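Side-chain contact in arginyl-trna synthetase (Thermus thermophilus, PDB 1IQ0), which probably attaches L-arginine to tRNA(Arg) at the expense of ATP, as a monomeric class I aminoacyl-tRNA synthetase: residues K251-L256 against F290-S295. Numbering follows the deposited sequence.
Sequences KALALL and FVLLRS
Leu253 and Leu256, one turn apart on helix 248-256, meet the consecutive residues Leu292 and Leu293 in a contact made entirely by aliphatic side chains. Leu256 and Leu292 touch through one methyl each, CD1 of Leu256 lying 3.9 Å from CD1 of Leu292, with the two branches set aslant to one another. In Leu292, CG sits anti to the carbonyl carbon (chi1 -62°), and the extended second torsion carries CD1 out to the helix. Leu253 spreads its fork over both partners. Its CD2 comes within 4.0 Å of CD2 of Leu293, with CG of that residue just behind, whereas its CD1 approaches the base of the neighbouring side chain, 4.3 Å from CB of Leu292. Both torsions of Leu253 (chi1 -106°, chi2 23°) lie away from the usual leucine rotamers, so which methyl points where is less certain than for the other three leucines. No hydrogen bond spans the two segments; their nearest CA atoms, those of Leu253 and Leu292, remain 7.9 Å apart, leaving the leucine branches to bridge the backbones.

On the strand side, the backbones of Leu292 and Leu293 both pair with Leu274, forming a classic beta bulge. The bulge, together with the corner the chain turns at Leu292, is consistent with two successive side chains facing the helix. Met276 touches both Leu256 and Leu292, as does Ile306 of helix 301-312, adding to the buried apolar surroundings of this methyl contact.

The arrangement is that of a helix packed on the bulged edge of a small three-stranded antiparallel meander, formed by strands 262-263, 274-277 and 289-291. In the chain it lies between parallel strands 236-239 and 348-354, consistent with an elaboration of the segment connecting the two halves of the class I Rossmann-fold catalytic domain.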
ATOM      1  N   LYS A 251      20.498  13.393 -20.381  1.00 17.75           N
ATOM      2  CA  LYS A 251      19.318  13.572 -21.215  1.00 18.53           C
ATOM      3  C   LYS A 251      18.300  14.466 -20.522  1.00 20.29           C
ATOM      4  O   LYS A 251      17.694  15.330 -21.159  1.00 18.24           O
ATOM      5  CB  LYS A 251      18.676  12.217 -21.543  1.00 21.43           C
ATOM      6  CG  LYS A 251      19.547  11.323 -22.424  1.00 20.67           C
ATOM      7  CD  LYS A 251      18.954   9.919 -22.608  1.00 19.43           C
ATOM      8  CE  LYS A 251      19.952   9.008 -23.345  1.00 25.84           C
ATOM      9  NZ  LYS A 251      19.453   7.608 -23.518  1.00 27.51           N
ATOM     10  N   ALA A 252      18.114  14.262 -19.217  1.00 21.17           N
ATOM     11  CA  ALA A 252      17.161  15.066 -18.459  1.00 20.22           C
ATOM     12  C   ALA A 252      17.667  16.495 -18.409  1.00 21.73           C
ATOM     13  O   ALA A 252      16.907  17.438 -18.627  1.00 24.17           O
ATOM     14  CB  ALA A 252      16.995  14.513 -17.030  1.00 15.37           C
ATOM     15  N   LEU A 253      18.955  16.646 -18.117  1.00 26.04           N
ATOM     16  CA  LEU A 253      19.583  17.959 -18.037  1.00 26.10           C
ATOM     17  C   LEU A 253      19.444  18.716 -19.362  1.00 27.36           C
ATOM     18  O   LEU A 253      19.102  19.900 -19.377  1.00 27.11           O
ATOM     19  CB  LEU A 253      21.062  17.802 -17.666  1.00 25.39           C
ATOM     20  CG  LEU A 253      21.531  18.154 -16.245  1.00 25.53           C
ATOM     21  CD1 LEU A 253      20.398  18.092 -15.260  1.00 29.46           C
ATOM     22  CD2 LEU A 253      22.658  17.212 -15.845  1.00 25.94           C
ATOM     23  N   ALA A 254      19.690  18.028 -20.473  1.00 21.24           N
ATOM     24  CA  ALA A 254      19.587  18.657 -21.787  1.00 23.91           C
ATOM     25  C   ALA A 254      18.152  19.070 -22.076  1.00 24.40           C
ATOM     26  O   ALA A 254      17.911  20.121 -22.658  1.00 26.70           O
ATOM     27  CB  ALA A 254      20.087  17.705 -22.875  1.00 26.15           C
ATOM     28  N   LEU A 255      17.196  18.245 -21.669  1.00 24.24           N
ATOM     29  CA  LEU A 255      15.795  18.566 -21.902  1.00 23.62           C
ATOM     30  C   LEU A 255      15.385  19.774 -21.054  1.00 22.79           C
ATOM     31  O   LEU A 255      14.711  20.681 -21.541  1.00 25.07           O
ATOM     32  CB  LEU A 255      14.920  17.350 -21.579  1.00 30.92           C
ATOM     33  CG  LEU A 255      13.402  17.505 -21.712  1.00 34.87           C
ATOM     34  CD1 LEU A 255      13.031  17.976 -23.114  1.00 32.39           C
ATOM     35  CD2 LEU A 255      12.742  16.168 -21.400  1.00 33.99           C
ATOM     36  N   LEU A 256      15.822  19.809 -19.799  1.00 21.72           N
ATOM     37  CA  LEU A 256      15.485  20.921 -18.908  1.00 25.91           C
ATOM     38  C   LEU A 256      16.105  22.264 -19.318  1.00 29.87           C
ATOM     39  O   LEU A 256      15.458  23.312 -19.205  1.00 30.05           O
ATOM     40  CB  LEU A 256      15.897  20.581 -17.474  1.00 24.59           C
ATOM     41  CG  LEU A 256      15.046  19.494 -16.820  1.00 27.05           C
ATOM     42  CD1 LEU A 256      15.647  19.058 -15.489  1.00 23.72           C
ATOM     43  CD2 LEU A 256      13.642  20.043 -16.629  1.00 28.19           C
ATOM     44  N   PHE A 290      15.809  25.422  -7.466  1.00 45.91           N
ATOM     45  CA  PHE A 290      16.303  24.082  -7.166  1.00 40.94           C
ATOM     46  C   PHE A 290      17.614  23.978  -7.946  1.00 38.59           C
ATOM     47  O   PHE A 290      17.656  24.290  -9.141  1.00 39.68           O
ATOM     48  CB  PHE A 290      15.342  23.005  -7.686  1.00 39.79           C
ATOM     49  CG  PHE A 290      14.097  22.834  -6.862  1.00 44.45           C
ATOM     50  CD1 PHE A 290      14.147  22.202  -5.620  1.00 43.20           C
ATOM     51  CD2 PHE A 290      12.866  23.286  -7.335  1.00 42.73           C
ATOM     52  CE1 PHE A 290      12.988  22.019  -4.861  1.00 43.74           C
ATOM     53  CE2 PHE A 290      11.704  23.109  -6.588  1.00 44.99           C
ATOM     54  CZ  PHE A 290      11.764  22.472  -5.347  1.00 42.78           C
ATOM     55  N   VAL A 291      18.685  23.559  -7.286  1.00 33.55           N
ATOM     56  CA  VAL A 291      19.960  23.430  -7.978  1.00 31.02           C
ATOM     57  C   VAL A 291      20.029  22.068  -8.661  1.00 29.56           C
ATOM     58  O   VAL A 291      19.754  21.050  -8.035  1.00 28.26           O
ATOM     59  CB  VAL A 291      21.148  23.560  -7.004  1.00 32.08           C
ATOM     60  CG1 VAL A 291      22.462  23.422  -7.766  1.00 28.06           C
ATOM     61  CG2 VAL A 291      21.084  24.900  -6.286  1.00 33.24           C
ATOM     62  N   LEU A 292      20.370  22.060  -9.949  1.00 26.45           N
ATOM     63  CA  LEU A 292      20.490  20.817 -10.705  1.00 23.28           C
ATOM     64  C   LEU A 292      21.973  20.445 -10.742  1.00 25.91           C
ATOM     65  O   LEU A 292      22.347  19.317 -10.420  1.00 25.11           O
ATOM     66  CB  LEU A 292      19.940  20.992 -12.130  1.00 22.60           C
ATOM     67  CG  LEU A 292      18.447  21.338 -12.261  1.00 24.05           C
ATOM     68  CD1 LEU A 292      18.079  21.566 -13.720  1.00 22.03           C
ATOM     69  CD2 LEU A 292      17.608  20.208 -11.689  1.00 20.48           C
ATOM     70  N   LEU A 293      22.810  21.407 -11.132  1.00 25.23           N
ATOM     71  CA  LEU A 293      24.259  21.216 -11.182  1.00 25.44           C
ATOM     72  C   LEU A 293      24.938  22.280 -10.323  1.00 27.37           C
ATOM     73  O   LEU A 293      24.691  23.471 -10.501  1.00 29.38           O
ATOM     74  CB  LEU A 293      24.787  21.339 -12.618  1.00 26.68           C
ATOM     75  CG  LEU A 293      24.459  20.237 -13.631  1.00 29.09           C
ATOM     76  CD1 LEU A 293      25.079  20.578 -14.981  1.00 28.63           C
ATOM     77  CD2 LEU A 293      24.990  18.909 -13.131  1.00 31.49           C
ATOM     78  N   ARG A 294      25.780  21.858  -9.385  1.00 34.84           N
ATOM     79  CA  ARG A 294      26.491  22.821  -8.548  1.00 36.30           C
ATOM     80  C   ARG A 294      27.549  23.459  -9.440  1.00 36.39           C
ATOM     81  O   ARG A 294      27.864  22.926 -10.504  1.00 36.62           O
ATOM     82  CB  ARG A 294      27.147  22.125  -7.350  1.00 32.55           C
ATOM     83  CG  ARG A 294      26.164  21.348  -6.476  1.00 36.95           C
ATOM     84  CD  ARG A 294      26.790  20.932  -5.154  1.00 41.23           C
ATOM     85  NE  ARG A 294      25.920  20.048  -4.374  1.00 48.19           N
ATOM     86  CZ  ARG A 294      25.665  18.778  -4.689  1.00 50.17           C
ATOM     87  NH1 ARG A 294      26.215  18.239  -5.770  1.00 49.36           N
ATOM     88  NH2 ARG A 294      24.860  18.042  -3.923  1.00 44.22           N
ATOM     89  N   SER A 295      28.084  24.603  -9.021  1.00 38.74           N
ATOM     90  CA  SER A 295      29.094  25.311  -9.806  1.00 38.62           C
ATOM     91  C   SER A 295      30.290  24.445 -10.186  1.00 38.95           C
ATOM     92  O   SER A 295      30.865  24.619 -11.262  1.00 36.76           O
ATOM     93  CB  SER A 295      29.579  26.555  -9.053  1.00 38.31           C
ATOM     94  OG  SER A 295      30.019  26.228  -7.745  1.00 46.98           O
TER